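Local structure of protein of unknown function, DUF964 (Geobacillus stearothermophilus, 2OEQ) at residues Q27-Y32 / R88-E93. The protein is of unknown function but belongs to the YlbF/YmcA family, linked to control of the competence regulator ComK, and may have a regulatory role. Sequence-based numbering, arbitrary orientation.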
loop_
_atom_site.group_PDB
_atom_site.type_symbol
_atom_site.label_atom_id
_atom_site.label_comp_id
_atom_site.label_asym_id
_atom_site.label_seq_id
_atom_site.Cartn_x
_atom_site.Cartn_y
_atom_site.Cartn_z
ATOM N N GLN C 27 13.951 -24.269 -6.973
ATOM C CA GLN C 27 13.561 -25.088 -5.834
ATOM C C GLN C 27 12.030 -24.939 -5.773
ATOM O O GLN C 27 11.287 -25.930 -5.764
ATOM C CB GLN C 27 14.180 -24.558 -4.543
ATOM C CG GLN C 27 15.692 -24.613 -4.511
ATOM C CD GLN C 27 16.226 -26.024 -4.394
ATOM O OE1 GLN C 27 16.869 -26.374 -3.404
ATOM N NE2 GLN C 27 15.961 -26.845 -5.402
ATOM N N LEU C 28 11.569 -23.684 -5.758
ATOM C CA LEU C 28 10.142 -23.377 -5.708
ATOM C C LEU C 28 9.396 -24.003 -6.839
ATOM O O LEU C 28 8.447 -24.697 -6.615
ATOM C CB LEU C 28 9.899 -21.879 -5.735
ATOM C CG LEU C 28 8.466 -21.530 -5.326
ATOM C CD1 LEU C 28 8.090 -22.145 -3.991
ATOM C CD2 LEU C 28 8.378 -20.031 -5.224
ATOM N N LYS C 29 9.825 -23.758 -8.063
ATOM C CA LYS C 29 9.148 -24.363 -9.192
ATOM C C LYS C 29 9.009 -25.869 -8.970
ATOM O O LYS C 29 7.932 -26.419 -9.133
ATOM C CB LYS C 29 9.874 -24.088 -10.500
ATOM C CG LYS C 29 9.129 -24.683 -11.658
ATOM C CD LYS C 29 9.800 -24.423 -12.979
ATOM C CE LYS C 29 9.787 -22.938 -13.333
ATOM N NZ LYS C 29 8.434 -22.254 -13.486
ATOM N N ARG C 30 10.079 -26.550 -8.583
ATOM C CA ARG C 30 9.975 -27.984 -8.338
ATOM C C ARG C 30 9.083 -28.300 -7.144
ATOM O O ARG C 30 8.405 -29.322 -7.132
ATOM C CB ARG C 30 11.350 -28.613 -8.144
ATOM C CG ARG C 30 11.991 -29.007 -9.453
ATOM C CD ARG C 30 13.341 -29.689 -9.266
ATOM N NE ARG C 30 14.453 -28.738 -9.218
ATOM C CZ ARG C 30 15.125 -28.413 -8.112
ATOM N NH1 ARG C 30 14.810 -28.957 -6.928
ATOM N NH2 ARG C 30 16.127 -27.544 -8.193
ATOM N N ALA C 31 9.064 -27.428 -6.139
ATOM C CA ALA C 31 8.210 -27.681 -4.979
ATOM C C ALA C 31 6.766 -27.752 -5.455
ATOM O O ALA C 31 6.044 -28.666 -5.078
ATOM C CB ALA C 31 8.368 -26.601 -3.955
ATOM N N TYR C 32 6.359 -26.785 -6.289
ATOM C CA TYR C 32 5.011 -26.757 -6.871
ATOM C C TYR C 32 4.771 -28.074 -7.622
ATOM O O TYR C 32 3.784 -28.768 -7.382
ATOM C CB TYR C 32 4.858 -25.593 -7.849
ATOM C CG TYR C 32 4.417 -24.290 -7.227
ATOM C CD1 TYR C 32 5.339 -23.401 -6.689
ATOM C CD2 TYR C 32 3.071 -23.934 -7.194
ATOM C CE1 TYR C 32 4.931 -22.185 -6.137
ATOM C CE2 TYR C 32 2.649 -22.728 -6.646
ATOM C CZ TYR C 32 3.583 -21.856 -6.119
ATOM O OH TYR C 32 3.172 -20.652 -5.582
ATOM N N ARG C 88 6.657 -27.872 2.454
ATOM C CA ARG C 88 7.838 -27.476 1.718
ATOM C C ARG C 88 7.414 -26.302 0.818
ATOM O O ARG C 88 7.958 -25.190 0.890
ATOM C CB ARG C 88 8.341 -28.657 0.885
ATOM C CG ARG C 88 9.578 -28.362 0.079
ATOM C CD ARG C 88 10.075 -29.598 -0.666
ATOM N NE ARG C 88 11.158 -29.270 -1.596
ATOM C CZ ARG C 88 12.285 -28.639 -1.255
ATOM N NH1 ARG C 88 13.209 -28.382 -2.182
ATOM N NH2 ARG C 88 12.494 -28.263 0.009
ATOM N N LEU C 89 6.413 -26.550 -0.009
ATOM C CA LEU C 89 5.940 -25.529 -0.905
ATOM C C LEU C 89 5.578 -24.251 -0.152
ATOM O O LEU C 89 6.182 -23.196 -0.360
ATOM C CB LEU C 89 4.736 -26.044 -1.658
ATOM C CG LEU C 89 4.009 -25.012 -2.520
ATOM C CD1 LEU C 89 4.942 -24.459 -3.566
ATOM C CD2 LEU C 89 2.800 -25.661 -3.198
HETATM N N MSE C 90 4.587 -24.356 0.724
HETATM C CA MSE C 90 4.118 -23.224 1.515
HETATM C C MSE C 90 5.259 -22.395 2.100
HETATM O O MSE C 90 5.111 -21.203 2.346
HETATM C CB MSE C 90 3.217 -23.728 2.648
HETATM C CG MSE C 90 1.815 -23.150 2.663
HETATM SE SE MSE C 90 0.611 -24.368 3.538
HETATM C CE MSE C 90 -0.158 -25.141 1.949
ATOM N N ALA C 91 6.401 -23.015 2.326
ATOM C CA ALA C 91 7.511 -22.281 2.883
ATOM C C ALA C 91 8.301 -21.653 1.752
ATOM O O ALA C 91 8.266 -20.430 1.597
ATOM C CB ALA C 91 8.367 -23.186 3.677
ATOM N N LEU C 92 9.012 -22.463 0.960
ATOM C CA LEU C 92 9.763 -21.896 -0.156
ATOM C C LEU C 92 8.965 -20.715 -0.715
ATOM O O LEU C 92 9.481 -19.619 -0.919
ATOM C CB LEU C 92 9.949 -22.931 -1.263
ATOM C CG LEU C 92 10.852 -24.116 -0.922
ATOM C CD1 LEU C 92 11.303 -24.898 -2.196
ATOM C CD2 LEU C 92 12.053 -23.542 -0.167
ATOM N N GLU C 93 7.683 -20.966 -0.946
ATOM C CA GLU C 93 6.769 -19.977 -1.480
ATOM C C GLU C 93 6.819 -18.658 -0.712
ATOM O O GLU C 93 6.869 -17.580 -1.308
ATOM C CB GLU C 93 5.356 -20.548 -1.454
ATOM C CG GLU C 93 4.479 -20.041 -2.566
ATOM C CD GLU C 93 4.089 -18.600 -2.371
ATOM O OE1 GLU C 93 4.078 -17.844 -3.365
ATOM O OE2 GLU C 93 3.783 -18.223 -1.221
#
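Tyr32 of helix 23-37 lies across Leu89 of helix 84-107, the two side chains crossing at about a right angle. Leu89 CD1 sits over one face of the ring, 3.5 Å from its centroid, in a CH-pi contact: the flat face accepts a leucine methyl, while the phenol oxygen reaches past it to Glu93. Followed outward from CB, the side chain meets this methyl first at CG, most closely at CD1 and CE1 and more distantly at CD2; CZ lies near both the methyl and Glu93 CG, and OH is 3.3 Å from Glu93 CG. With CG anti to the carbonyl carbon (chi1 -88°), the ring is carried across to the other helix, although CB does not point at it. The ring also meets Phe118 of a second subunit edge-to-face, so an alanine here would probably leave the Leu89 methyl without its aromatic cover and cost that subunit contact its partner. Leu28 and Leu92 run past one another, Leu28 CD1 lying 3.4 Å from Leu92 CB. Ala31, small enough for close approach, brings its CB to 3.8 Å from Leu92 CD1; that same methyl covers one face of the Arg88 guanidinium, one turn earlier. The axes of 27-32 and 88-93 approach to 8.9 Å, their directions 151° apart, a near-antiparallel pair with a leucine-rich seam, as in helical bundles.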